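Local coordinates for protein lysyl oxidase (Pichia pastoris, PDB 1W7C) that uses a copper ion and a topaquinone built into its own chain, probably to oxidise primary amines, lysine side chains among them, to aldehydes, at residues Glu202-Thr207 / Gly460-Gly465; Met305-Tyr310 / Ile324-Glu329; Ala464-Pro469 / His480-Gly485; Leu492-Asp497 / Val648-His653. All coordinates share one frame; numbering follows the deposited sequence. Where two conformers were deposited one is given.

Contacts 1 and 3 are neighbours, their centres 9 Å apart: they share A464 and G465, and L483 of contact 3 packs against L204 and P206 of contact 1. Contact 1 lies near the copper site, the nearest atoms of the I462 side chain about 5 Å from the metal; the A464 side chain of contact 3 is about 10 Å from it. Contact 4, its centre 26 Å from that of contact 1, pairs two strands that carry copper ligands H488, H490 and H654 at one end and calcium ligands at the other. Contact 2 pairs the strands of a hairpin near its open end, its centre 23 Å and 44 Å from the centres of contacts 4 and 1; its I324 side chain is about 12 Å from a bound calcium.

Contact 1: Glu202-Thr207 / Gly460-Gly465; sequences ENLVPT and GYIQAG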
loop_
_atom_site.group_PDB
_atom_site.type_symbol
_atom_site.label_atom_id
_atom_site.label_comp_id
_atom_site.label_asym_id
_atom_site.label_seq_id
_atom_site.Cartn_x
_atom_site.Cartn_y
_atom_site.Cartn_z
ATOM N N GLU A 202 -1.308 -7.774 30.588
ATOM C CA GLU A 202 -1.704 -6.791 31.615
ATOM C C GLU A 202 -2.408 -5.602 30.980
ATOM O O GLU A 202 -3.315 -5.021 31.576
ATOM C CB GLU A 202 -0.486 -6.322 32.405
ATOM C CG GLU A 202 0.049 -7.358 33.395
ATOM C CD GLU A 202 0.825 -8.524 32.771
ATOM O OE1 GLU A 202 1.372 -8.407 31.637
ATOM O OE2 GLU A 202 0.934 -9.547 33.450
ATOM N N ASN A 203 -2.014 -5.247 29.762
ATOM C CA ASN A 203 -2.619 -4.086 29.102
ATOM C C ASN A 203 -4.089 -4.281 28.744
ATOM O O ASN A 203 -4.773 -3.296 28.489
ATOM C CB ASN A 203 -1.857 -3.721 27.815
ATOM C CG ASN A 203 -0.747 -2.706 28.026
ATOM O OD1 ASN A 203 -0.168 -2.216 27.061
ATOM N ND2 ASN A 203 -0.419 -2.416 29.271
ATOM N N LEU A 204 -4.564 -5.529 28.729
ATOM C CA LEU A 204 -5.969 -5.822 28.469
ATOM C C LEU A 204 -6.816 -5.871 29.735
ATOM O O LEU A 204 -8.033 -6.004 29.647
ATOM C CB LEU A 204 -6.097 -7.152 27.707
ATOM C CG LEU A 204 -5.388 -7.231 26.345
ATOM C CD1 LEU A 204 -5.707 -8.528 25.626
ATOM C CD2 LEU A 204 -5.725 -6.045 25.447
ATOM N N VAL A 205 -6.177 -5.715 30.899
ATOM C CA VAL A 205 -6.881 -5.726 32.178
ATOM C C VAL A 205 -6.516 -4.538 33.072
ATOM O O VAL A 205 -6.103 -4.701 34.231
ATOM C CB VAL A 205 -6.666 -7.087 32.888
ATOM C CG1 VAL A 205 -7.520 -8.158 32.233
ATOM C CG2 VAL A 205 -5.206 -7.504 32.845
ATOM N N PRO A 206 -6.709 -3.327 32.540
ATOM C CA PRO A 206 -6.596 -2.113 33.349
ATOM C C PRO A 206 -7.769 -2.013 34.309
ATOM O O PRO A 206 -8.923 -2.277 33.939
ATOM C CB PRO A 206 -6.669 -0.992 32.309
ATOM C CG PRO A 206 -7.566 -1.544 31.215
ATOM C CD PRO A 206 -7.189 -3.017 31.179
ATOM N N THR A 207 -7.485 -1.618 35.549
ATOM C CA THR A 207 -8.498 -1.645 36.624
ATOM C C THR A 207 -9.371 -0.413 36.770
ATOM O O THR A 207 -10.379 -0.465 37.466
ATOM C CB THR A 207 -7.821 -1.861 37.973
ATOM O OG1 THR A 207 -6.944 -0.764 38.267
ATOM C CG2 THR A 207 -6.958 -3.123 37.966
ATOM N N GLY A 460 0.869 -6.715 18.290
ATOM C CA GLY A 460 1.087 -6.891 19.700
ATOM C C GLY A 460 -0.174 -6.523 20.457
ATOM O O GLY A 460 -1.262 -6.526 19.880
ATOM N N TYR A 461 -0.014 -6.327 21.772
ATOM C CA TYR A 461 -1.128 -5.952 22.640
ATOM C C TYR A 461 -1.319 -4.474 22.624
ATOM O O TYR A 461 -0.382 -3.702 22.776
ATOM C CB TYR A 461 -0.842 -6.395 24.063
ATOM C CG TYR A 461 -1.009 -7.874 24.350
ATOM C CD1 TYR A 461 0.078 -8.704 24.537
ATOM C CD2 TYR A 461 -2.263 -8.439 24.417
ATOM C CE1 TYR A 461 -0.090 -10.066 24.783
ATOM C CE2 TYR A 461 -2.451 -9.779 24.663
ATOM C CZ TYR A 461 -1.361 -10.582 24.858
ATOM O OH TYR A 461 -1.530 -11.922 25.120
ATOM N N ILE A 462 -2.563 -4.086 22.532
ATOM C CA ILE A 462 -2.894 -2.673 22.680
ATOM C C ILE A 462 -2.807 -2.204 24.143
ATOM O O ILE A 462 -2.983 -2.995 25.046
ATOM C CB ILE A 462 -4.317 -2.358 22.138
ATOM C CG1 ILE A 462 -5.392 -3.097 22.940
ATOM C CG2 ILE A 462 -4.398 -2.648 20.686
ATOM C CD1 ILE A 462 -6.825 -2.704 22.604
ATOM N N GLN A 463 -2.582 -0.909 24.353
ATOM C CA GLN A 463 -2.771 -0.297 25.646
ATOM C C GLN A 463 -4.217 0.156 25.707
ATOM O O GLN A 463 -4.565 1.229 25.273
ATOM C CB GLN A 463 -1.788 0.834 25.878
ATOM C CG GLN A 463 -1.950 1.468 27.241
ATOM C CD GLN A 463 -0.917 2.520 27.568
ATOM O OE1 GLN A 463 0.248 2.324 27.333
ATOM N NE2 GLN A 463 -1.356 3.628 28.129
ATOM N N ALA A 464 -5.055 -0.736 26.194
ATOM C CA ALA A 464 -6.460 -0.459 26.363
ATOM C C ALA A 464 -6.681 0.367 27.625
ATOM O O ALA A 464 -5.727 0.778 28.326
ATOM C CB ALA A 464 -7.184 -1.754 26.463
ATOM N N GLY A 465 -7.934 0.740 27.867
ATOM C CA GLY A 465 -8.291 1.426 29.080
ATOM C C GLY A 465 -9.519 0.851 29.740
ATOM O O GLY A 465 -10.282 0.129 29.123
HETATM O O HOH W 1 -3.740 -0.923 29.206
#
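L204 points its two methyl groups at different neighbours. Its CG is anti to the carbonyl carbon (chi1 -59°) and the chain is extended beyond (chi2 -174°), which carries CD1 to the edge of the Y461 ring, L204 CD1 3.6 Å from Y461 CE2. The other methyl, L204 CD2, lies 3.9 Å from I462 CG1. An alanine at L204 would probably leave the Y461 edge and the I462 branch without their apolar partner and open a gap between the two segments. The Y461 hydroxyl is hydrogen-bonded to T264 O, and its ring meets H413 of the second subunit edge-to-face. N203, in the conformer described, brings CB to 3.1 Å from I462 O, and its OD1 reaches Q463 CA and CB. Q463, its CB pointing away though touching N203 OD1, has its amide hydrogen-bonded to Y356, N351 and T354. P206 puts the CG corner of its ring against the G465 backbone, P206 CG 3.4 Å from G465 C. Polar links are few: A464 N gives a weak hydrogen bond to N203 O (3.4 Å), while a water donates to N203 O (2.7 Å) and A464 O (2.8 Å). The arrangement is an interdomain seam: the 3-10 turn 202-204 before strand 206-207 rests on loop 460-465 of the copper amine oxidase enzyme domain, where the I462 side chain is about 4 Å from that of the copper ligand H654.

Contact 2: Met305-Tyr310 / Ile324-Glu329; sequences MDWGFY and ITFKGE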
loop_
_atom_site.group_PDB
_atom_site.type_symbol
_atom_site.label_atom_id
_atom_site.label_comp_id
_atom_site.label_asym_id
_atom_site.label_seq_id
_atom_site.Cartn_x
_atom_site.Cartn_y
_atom_site.Cartn_z
ATOM N N MET A 305 22.113 -6.746 -6.992
ATOM C CA MET A 305 21.566 -6.239 -8.261
ATOM C C MET A 305 21.823 -4.746 -8.453
ATOM O O MET A 305 20.932 -4.005 -8.842
ATOM C CB MET A 305 20.074 -6.578 -8.379
ATOM C CG MET A 305 19.800 -8.048 -8.227
ATOM S SD MET A 305 20.625 -9.033 -9.518
ATOM C CE MET A 305 20.781 -10.558 -8.645
ATOM N N ASP A 306 23.096 -4.370 -8.277
ATOM C CA ASP A 306 23.635 -3.028 -8.488
ATOM C C ASP A 306 23.355 -2.037 -7.363
ATOM O O ASP A 306 23.715 -0.866 -7.494
ATOM C CB ASP A 306 23.240 -2.424 -9.849
ATOM C CG ASP A 306 23.949 -3.073 -11.011
ATOM O OD1 ASP A 306 23.433 -2.966 -12.145
ATOM O OD2 ASP A 306 25.019 -3.647 -10.868
ATOM N N TRP A 307 22.688 -2.480 -6.297
ATOM C CA TRP A 307 22.579 -1.697 -5.069
ATOM C C TRP A 307 23.759 -2.004 -4.150
ATOM O O TRP A 307 24.254 -3.129 -4.110
ATOM C CB TRP A 307 21.315 -2.050 -4.313
ATOM C CG TRP A 307 20.031 -1.610 -4.923
ATOM C CD1 TRP A 307 19.229 -2.325 -5.736
ATOM C CD2 TRP A 307 19.335 -0.398 -4.661
ATOM N NE1 TRP A 307 18.065 -1.650 -6.005
ATOM C CE2 TRP A 307 18.103 -0.449 -5.348
ATOM C CE3 TRP A 307 19.620 0.750 -3.912
ATOM C CZ2 TRP A 307 17.151 0.591 -5.274
ATOM C CZ3 TRP A 307 18.708 1.759 -3.852
ATOM C CH2 TRP A 307 17.498 1.690 -4.548
ATOM N N GLY A 308 24.152 -0.999 -3.382
ATOM C CA GLY A 308 25.102 -1.169 -2.308
ATOM C C GLY A 308 24.739 -0.257 -1.146
ATOM O O GLY A 308 24.175 0.825 -1.355
ATOM N N PHE A 309 25.088 -0.665 0.072
ATOM C CA PHE A 309 24.870 0.158 1.265
ATOM C C PHE A 309 25.561 -0.458 2.469
ATOM O O PHE A 309 25.851 -1.641 2.466
ATOM C CB PHE A 309 23.370 0.397 1.579
ATOM C CG PHE A 309 22.558 -0.856 1.741
ATOM C CD1 PHE A 309 21.855 -1.368 0.662
ATOM C CD2 PHE A 309 22.548 -1.577 2.940
ATOM C CE1 PHE A 309 21.129 -2.553 0.783
ATOM C CE2 PHE A 309 21.804 -2.761 3.069
ATOM C CZ PHE A 309 21.111 -3.243 1.988
ATOM N N TYR A 310 25.767 0.365 3.484
ATOM C CA TYR A 310 26.233 -0.070 4.782
ATOM C C TYR A 310 25.112 0.042 5.775
ATOM O O TYR A 310 24.280 0.947 5.698
ATOM C CB TYR A 310 27.386 0.814 5.278
ATOM C CG TYR A 310 28.588 0.878 4.372
ATOM C CD1 TYR A 310 28.626 1.768 3.313
ATOM C CD2 TYR A 310 29.725 0.136 4.626
ATOM C CE1 TYR A 310 29.743 1.846 2.481
ATOM C CE2 TYR A 310 30.847 0.216 3.791
ATOM C CZ TYR A 310 30.846 1.090 2.742
ATOM O OH TYR A 310 31.956 1.160 1.920
ATOM N N ILE A 324 23.841 4.693 0.412
ATOM C CA ILE A 324 23.000 3.868 -0.439
ATOM C C ILE A 324 23.264 4.249 -1.881
ATOM O O ILE A 324 23.013 5.386 -2.281
ATOM C CB ILE A 324 21.493 4.004 -0.150
ATOM C CG1 ILE A 324 21.196 3.698 1.312
ATOM C CG2 ILE A 324 20.727 3.039 -1.074
ATOM C CD1 ILE A 324 19.751 3.842 1.707
ATOM N N THR A 325 23.814 3.307 -2.630
ATOM C CA THR A 325 24.135 3.506 -4.031
ATOM C C THR A 325 23.336 2.595 -4.942
ATOM O O THR A 325 22.986 1.477 -4.563
ATOM C CB THR A 325 25.645 3.244 -4.287
ATOM O OG1 THR A 325 25.946 1.858 -4.111
ATOM C CG2 THR A 325 26.490 4.114 -3.336
ATOM N N PHE A 326 23.072 3.070 -6.149
ATOM C CA PHE A 326 22.438 2.254 -7.186
ATOM C C PHE A 326 23.187 2.522 -8.487
ATOM O O PHE A 326 23.436 3.682 -8.844
ATOM C CB PHE A 326 20.941 2.554 -7.316
ATOM C CG PHE A 326 20.268 1.720 -8.358
ATOM C CD1 PHE A 326 19.800 2.266 -9.535
ATOM C CD2 PHE A 326 20.119 0.371 -8.154
ATOM C CE1 PHE A 326 19.196 1.452 -10.513
ATOM C CE2 PHE A 326 19.518 -0.428 -9.114
ATOM C CZ PHE A 326 19.045 0.121 -10.299
ATOM N N LYS A 327 23.605 1.455 -9.148
ATOM C CA LYS A 327 24.417 1.535 -10.371
ATOM C C LYS A 327 25.576 2.509 -10.223
ATOM O O LYS A 327 25.848 3.328 -11.109
ATOM C CB LYS A 327 23.528 1.807 -11.593
ATOM C CG LYS A 327 22.615 0.627 -11.893
ATOM C CD LYS A 327 21.856 0.778 -13.204
ATOM C CE LYS A 327 21.132 -0.528 -13.552
ATOM N NZ LYS A 327 22.104 -1.568 -13.999
ATOM N N GLY A 328 26.241 2.431 -9.075
ATOM C CA GLY A 328 27.491 3.155 -8.855
ATOM C C GLY A 328 27.363 4.608 -8.436
ATOM O O GLY A 328 28.367 5.289 -8.325
ATOM N N GLU A 329 26.141 5.083 -8.207
ATOM C CA GLU A 329 25.937 6.442 -7.767
ATOM C C GLU A 329 25.189 6.466 -6.441
ATOM O O GLU A 329 24.174 5.779 -6.288
ATOM C CB GLU A 329 25.127 7.250 -8.804
ATOM C CG GLU A 329 25.779 7.338 -10.190
ATOM C CD GLU A 329 24.987 8.240 -11.123
ATOM O OE1 GLU A 329 24.080 7.752 -11.805
ATOM O OE2 GLU A 329 25.216 9.467 -11.130
HETATM O O HOH W 2 25.815 0.663 -6.692
#
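W307 and F326 are partners in a non-hydrogen-bonded antiparallel pair, flanked by the hydrogen-bonded pair of G308 and T325. There the backbone bonds run both ways, T325 N to G308 O at 2.8 Å, nearly straight (173°), and G308 N to T325 O at 3.0 Å. K327 N reaches D306 O at 2.9 Å, just where a type I' turn from F326 to E329 reverses the chain. One water bonds to D306 O, G328 N and T325 OG1. Among charged groups, K327 NZ, in the conformer described, forms salt bridges with D306 OD1 (2.7 Å) and D688. The aromatic contact is oblique, the F326 ring 49° from the five-membered ring of W307: F326, its CG anti to the backbone N, sets CD2 over one indole face, and its CB makes a CH-pi contact with the six-membered ring. I324 CG2 meets the indole at its edge, 3.7 Å from W307 CZ3. W307 NE1 is hydrogen-bonded to F447 O. An alanine in place of W307 would probably leave F326 without the indole face it packs on, I324 CG2 without the edge it meets, and F447 O without its donor. R275 of the second subunit packs on F326 and K327 and is hydrogen-bonded to M305 O. The strand of W307 runs between strands 301-304 and 318-326, the latter joined to strand 329-344, while F446 of strand 440-446 stacks on F309 and meets W307 edge-to-face.

Contact 3: Ala464-Pro469 / His480-Gly485; sequences AGYWNP and HDVLSG
Y466 and V482 cross obliquely, the isopropyl group lying close to one side of the phenol ring with V482 CB 3.7 Å from Y466 CE1. Anti to its backbone N (chi1 -176°), the Y466 side chain swings back to V482 although its CB points away, and V482 O sits over one ring face, offset toward the rim. The phenol hydroxyl is hydrogen-bonded to P254 O. W467 is turned differently: it presents an edge, with S484 CB in the plane of the indole, 3.8 Å from W467 CE3. L483 also begins by pointing away, then bends its end back until L483 CD1 comes within 3.4 Å of A464 CB, tighter than ordinary carbon packing. Between these side chains the backbones are tied by G465 N to S484 O (2.9 Å), S484 N to G465 O (2.8 Å) and W467 N to V482 O (3.0 Å). The last is straight at the hydrogen, yet W467 N stands above the V482 carbonyl plane. In this antiparallel pairing of strands 465-466 and 483-484, at one edge of a three-stranded sheet completed by strand 478-480, the side chains thus meet through carbon while main-chain groups satisfy one another.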
loop_
_atom_site.group_PDB
_atom_site.type_symbol
_atom_site.label_atom_id
_atom_site.label_comp_id
_atom_site.label_asym_id
_atom_site.label_seq_id
_atom_site.Cartn_x
_atom_site.Cartn_y
_atom_site.Cartn_z
ATOM N N ALA A 464 -5.055 -0.736 26.194
ATOM C CA ALA A 464 -6.460 -0.459 26.363
ATOM C C ALA A 464 -6.681 0.367 27.625
ATOM O O ALA A 464 -5.727 0.778 28.326
ATOM C CB ALA A 464 -7.184 -1.754 26.463
ATOM N N GLY A 465 -7.934 0.740 27.867
ATOM C CA GLY A 465 -8.291 1.426 29.080
ATOM C C GLY A 465 -9.519 0.851 29.740
ATOM O O GLY A 465 -10.282 0.129 29.123
ATOM N N TYR A 466 -9.744 1.194 31.004
ATOM C CA TYR A 466 -10.971 0.768 31.665
ATOM C C TYR A 466 -12.175 1.497 31.019
ATOM O O TYR A 466 -12.107 2.687 30.736
ATOM C CB TYR A 466 -10.891 1.016 33.188
ATOM C CG TYR A 466 -12.120 0.498 33.895
ATOM C CD1 TYR A 466 -12.172 -0.785 34.381
ATOM C CD2 TYR A 466 -13.249 1.286 34.017
ATOM C CE1 TYR A 466 -13.333 -1.288 34.969
ATOM C CE2 TYR A 466 -14.412 0.797 34.593
ATOM C CZ TYR A 466 -14.443 -0.495 35.061
ATOM O OH TYR A 466 -15.598 -0.988 35.613
ATOM N N TRP A 467 -13.227 0.742 30.732
ATOM C CA TRP A 467 -14.448 1.282 30.149
ATOM C C TRP A 467 -15.396 1.783 31.226
ATOM O O TRP A 467 -15.992 0.972 31.953
ATOM C CB TRP A 467 -15.162 0.231 29.285
ATOM C CG TRP A 467 -16.486 0.723 28.748
ATOM C CD1 TRP A 467 -17.705 0.497 29.279
ATOM C CD2 TRP A 467 -16.707 1.524 27.574
ATOM N NE1 TRP A 467 -18.673 1.109 28.522
ATOM C CE2 TRP A 467 -18.087 1.753 27.476
ATOM C CE3 TRP A 467 -15.868 2.092 26.603
ATOM C CZ2 TRP A 467 -18.670 2.502 26.435
ATOM C CZ3 TRP A 467 -16.445 2.820 25.571
ATOM C CH2 TRP A 467 -17.841 3.031 25.507
ATOM N N ASN A 468 -15.515 3.092 31.332
ATOM C CA ASN A 468 -16.508 3.717 32.188
ATOM C C ASN A 468 -17.626 4.223 31.291
ATOM O O ASN A 468 -17.404 5.130 30.502
ATOM C CB ASN A 468 -15.871 4.871 32.958
ATOM C CG ASN A 468 -16.834 5.513 33.945
ATOM O OD1 ASN A 468 -18.041 5.644 33.690
ATOM N ND2 ASN A 468 -16.303 5.923 35.079
ATOM N N PRO A 469 -18.825 3.656 31.370
ATOM C CA PRO A 469 -19.891 4.045 30.437
ATOM C C PRO A 469 -20.195 5.550 30.453
ATOM O O PRO A 469 -20.660 6.076 29.455
ATOM C CB PRO A 469 -21.114 3.265 30.942
ATOM C CG PRO A 469 -20.573 2.139 31.758
ATOM C CD PRO A 469 -19.256 2.592 32.296
ATOM N N HIS A 480 -14.463 -5.173 25.327
ATOM C CA HIS A 480 -14.681 -6.333 26.186
ATOM C C HIS A 480 -15.522 -5.809 27.368
ATOM O O HIS A 480 -15.883 -4.615 27.402
ATOM C CB HIS A 480 -13.351 -7.012 26.580
ATOM C CG HIS A 480 -13.525 -8.425 27.042
ATOM N ND1 HIS A 480 -13.653 -8.750 28.374
ATOM C CD2 HIS A 480 -13.605 -9.588 26.359
ATOM C CE1 HIS A 480 -13.845 -10.057 28.485
ATOM N NE2 HIS A 480 -13.801 -10.590 27.275
ATOM N N ASP A 481 -15.906 -6.684 28.296
ATOM C CA ASP A 481 -16.935 -6.338 29.273
ATOM C C ASP A 481 -16.650 -5.028 29.994
ATOM O O ASP A 481 -17.569 -4.231 30.189
ATOM C CB ASP A 481 -17.072 -7.423 30.354
ATOM C CG ASP A 481 -17.454 -8.784 29.799
ATOM O OD1 ASP A 481 -18.420 -9.385 30.322
ATOM O OD2 ASP A 481 -16.836 -9.353 28.884
ATOM N N VAL A 482 -15.398 -4.807 30.404
ATOM C CA VAL A 482 -15.015 -3.554 31.055
ATOM C C VAL A 482 -13.775 -2.932 30.421
ATOM O O VAL A 482 -12.992 -2.246 31.096
ATOM C CB VAL A 482 -14.845 -3.707 32.586
ATOM C CG1 VAL A 482 -16.188 -4.044 33.220
ATOM C CG2 VAL A 482 -13.783 -4.713 32.926
ATOM N N LEU A 483 -13.680 -3.066 29.099
ATOM C CA LEU A 483 -12.475 -2.663 28.372
ATOM C C LEU A 483 -12.802 -1.726 27.221
ATOM O O LEU A 483 -13.680 -2.020 26.413
ATOM C CB LEU A 483 -11.760 -3.882 27.807
ATOM C CG LEU A 483 -10.330 -3.660 27.316
ATOM C CD1 LEU A 483 -9.452 -3.228 28.468
ATOM C CD2 LEU A 483 -9.741 -4.868 26.633
ATOM N N SER A 484 -12.093 -0.600 27.167
ATOM C CA SER A 484 -12.100 0.288 26.016
ATOM C C SER A 484 -10.857 0.087 25.163
ATOM O O SER A 484 -9.765 -0.027 25.685
ATOM C CB SER A 484 -12.043 1.715 26.496
ATOM O OG SER A 484 -12.092 2.580 25.387
ATOM N N GLY A 485 -11.033 0.123 23.843
ATOM C CA GLY A 485 -9.903 0.251 22.919
ATOM C C GLY A 485 -9.428 1.702 22.782
ATOM O O GLY A 485 -9.759 2.426 21.826
#

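Contact 4: Leu492-Asp497 / Val648-His653; sequences LNYKVD and VNLGLH. With CA (calcium ion), chain D.
N493 and N649 join their amides across a non-hydrogen-bonded antiparallel pair: N493 ND2 gives a nearly straight bond (177°) to N649 OD1 at 2.7 Å. N493 has CG anti to its backbone N (chi1 -172°) and N649 has CG anti to its carbonyl carbon, which brings the amides together with their planes 56° apart. Around this link the backbones bond in two hydrogen-bonded pairs, L492 N to L650 O at 2.8 Å and L650 N to L492 O at 3.0 Å, then Y494 N to V648 O and V648 N to Y494 O, both 2.9 Å. On the face of Y494 and L650, Y494 CE1 packs 3.8 Å from L650 CD1, and V648 O lies in the phenol plane at the ring edge. V496 CG2 touches V648 CG2 farther along, with F673 of strand 670-678 against both valines. A second shell meets the other polar ends of the asparagines: S614 OG is hydrogen-bonded to N493 OD1, while N649 ND2 donates to S600 O and W597 O. At its strand's end D497 binds calcium through OD1 (2.3 Å), alongside L498, D499, D643, I644 and a water, and its OD2 forms a salt bridge with K65. Two buried amides with partners on both oxygen and nitrogen are likely to be held in one orientation, and the calcium, liganded from both strands, would be expected to tie them together at the end away from the copper ligands H488, H490 and H654.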
loop_
_atom_site.group_PDB
_atom_site.type_symbol
_atom_site.label_atom_id
_atom_site.label_comp_id
_atom_site.label_asym_id
_atom_site.label_seq_id
_atom_site.Cartn_x
_atom_site.Cartn_y
_atom_site.Cartn_z
ATOM N N LEU A 492 5.893 7.958 13.181
ATOM C CA LEU A 492 7.308 7.556 13.038
ATOM C C LEU A 492 7.961 8.596 12.125
ATOM O O LEU A 492 7.392 8.927 11.091
ATOM C CB LEU A 492 7.465 6.167 12.376
ATOM C CG LEU A 492 7.016 4.964 13.147
ATOM C CD1 LEU A 492 5.528 4.760 13.006
ATOM C CD2 LEU A 492 7.773 3.713 12.681
ATOM N N ASN A 493 9.161 9.048 12.475
ATOM C CA ASN A 493 9.937 10.002 11.685
ATOM C C ASN A 493 11.141 9.297 11.090
ATOM O O ASN A 493 11.877 8.621 11.806
ATOM C CB ASN A 493 10.418 11.162 12.556
ATOM C CG ASN A 493 11.056 12.258 11.765
ATOM O OD1 ASN A 493 12.255 12.511 11.912
ATOM N ND2 ASN A 493 10.258 12.976 10.952
ATOM N N TYR A 494 11.345 9.499 9.787
ATOM C CA TYR A 494 12.534 9.023 9.098
ATOM C C TYR A 494 13.339 10.198 8.542
ATOM O O TYR A 494 12.825 11.071 7.867
ATOM C CB TYR A 494 12.141 8.124 7.934
ATOM C CG TYR A 494 11.500 6.798 8.324
ATOM C CD1 TYR A 494 10.147 6.749 8.629
ATOM C CD2 TYR A 494 12.221 5.630 8.370
ATOM C CE1 TYR A 494 9.557 5.546 9.002
ATOM C CE2 TYR A 494 11.654 4.450 8.718
ATOM C CZ TYR A 494 10.307 4.411 9.027
ATOM O OH TYR A 494 9.710 3.207 9.346
ATOM N N LYS A 495 14.640 10.177 8.805
ATOM C CA LYS A 495 15.578 11.100 8.179
ATOM C C LYS A 495 15.985 10.504 6.838
ATOM O O LYS A 495 16.582 9.416 6.796
ATOM C CB LYS A 495 16.793 11.304 9.068
ATOM C CG LYS A 495 17.741 12.366 8.581
ATOM C CD LYS A 495 18.987 12.393 9.464
ATOM C CE LYS A 495 19.949 13.541 9.109
ATOM N NZ LYS A 495 21.204 13.400 9.928
ATOM N N VAL A 496 15.621 11.170 5.747
ATOM C CA VAL A 496 15.863 10.678 4.405
ATOM C C VAL A 496 16.761 11.701 3.716
ATOM O O VAL A 496 16.293 12.678 3.103
ATOM C CB VAL A 496 14.521 10.496 3.625
ATOM C CG1 VAL A 496 14.765 9.894 2.261
ATOM C CG2 VAL A 496 13.519 9.633 4.394
ATOM N N ASP A 497 18.061 11.501 3.834
ATOM C CA ASP A 497 19.025 12.439 3.286
ATOM C C ASP A 497 19.373 11.993 1.870
ATOM O O ASP A 497 20.445 11.476 1.564
ATOM C CB ASP A 497 20.239 12.550 4.196
ATOM C CG ASP A 497 21.246 13.529 3.716
ATOM O OD1 ASP A 497 20.932 14.336 2.773
ATOM O OD2 ASP A 497 22.377 13.569 4.272
ATOM N N VAL A 648 10.515 12.449 6.841
ATOM C CA VAL A 648 9.302 11.875 6.319
ATOM C C VAL A 648 8.600 11.085 7.394
ATOM O O VAL A 648 9.209 10.257 8.053
ATOM C CB VAL A 648 9.581 10.962 5.101
ATOM C CG1 VAL A 648 8.293 10.443 4.571
ATOM C CG2 VAL A 648 10.364 11.723 4.035
ATOM N N ASN A 649 7.312 11.358 7.610
ATOM C CA ASN A 649 6.538 10.667 8.613
ATOM C C ASN A 649 5.608 9.595 8.060
ATOM O O ASN A 649 5.008 9.743 6.986
ATOM C CB ASN A 649 5.704 11.658 9.429
ATOM C CG ASN A 649 6.561 12.611 10.188
ATOM O OD1 ASN A 649 7.650 12.239 10.657
ATOM N ND2 ASN A 649 6.095 13.858 10.311
ATOM N N LEU A 650 5.489 8.524 8.837
ATOM C CA LEU A 650 4.481 7.472 8.657
ATOM C C LEU A 650 3.669 7.400 9.915
ATOM O O LEU A 650 4.176 7.606 11.010
ATOM C CB LEU A 650 5.181 6.136 8.401
ATOM C CG LEU A 650 5.911 5.989 7.069
ATOM C CD1 LEU A 650 6.495 4.627 6.926
ATOM C CD2 LEU A 650 4.993 6.305 5.909
ATOM N N GLY A 651 2.415 7.023 9.801
ATOM C CA GLY A 651 1.583 6.999 10.979
ATOM C C GLY A 651 0.335 6.185 10.834
ATOM O O GLY A 651 -0.002 5.742 9.735
ATOM N N LEU A 652 -0.358 6.017 11.951
ATOM C CA LEU A 652 -1.629 5.303 12.035
ATOM C C LEU A 652 -2.475 5.959 13.111
ATOM O O LEU A 652 -1.996 6.158 14.236
ATOM C CB LEU A 652 -1.396 3.848 12.457
ATOM C CG LEU A 652 -0.413 3.006 11.627
ATOM C CD1 LEU A 652 0.034 1.732 12.354
ATOM C CD2 LEU A 652 -0.975 2.587 10.255
ATOM N N HIS A 653 -3.720 6.250 12.794
ATOM C CA HIS A 653 -4.715 6.575 13.804
ATOM C C HIS A 653 -5.397 5.275 14.208
ATOM O O HIS A 653 -6.204 4.721 13.451
ATOM C CB HIS A 653 -5.776 7.514 13.249
ATOM C CG HIS A 653 -5.241 8.747 12.593
ATOM N ND1 HIS A 653 -4.306 9.567 13.186
ATOM C CD2 HIS A 653 -5.490 9.271 11.374
ATOM C CE1 HIS A 653 -4.038 10.567 12.363
ATOM N NE2 HIS A 653 -4.724 10.395 11.244
HETATM CA CA CA D . 20.838 15.628 0.901
HETATM O O HOH W 3 20.639 16.981 -1.100
#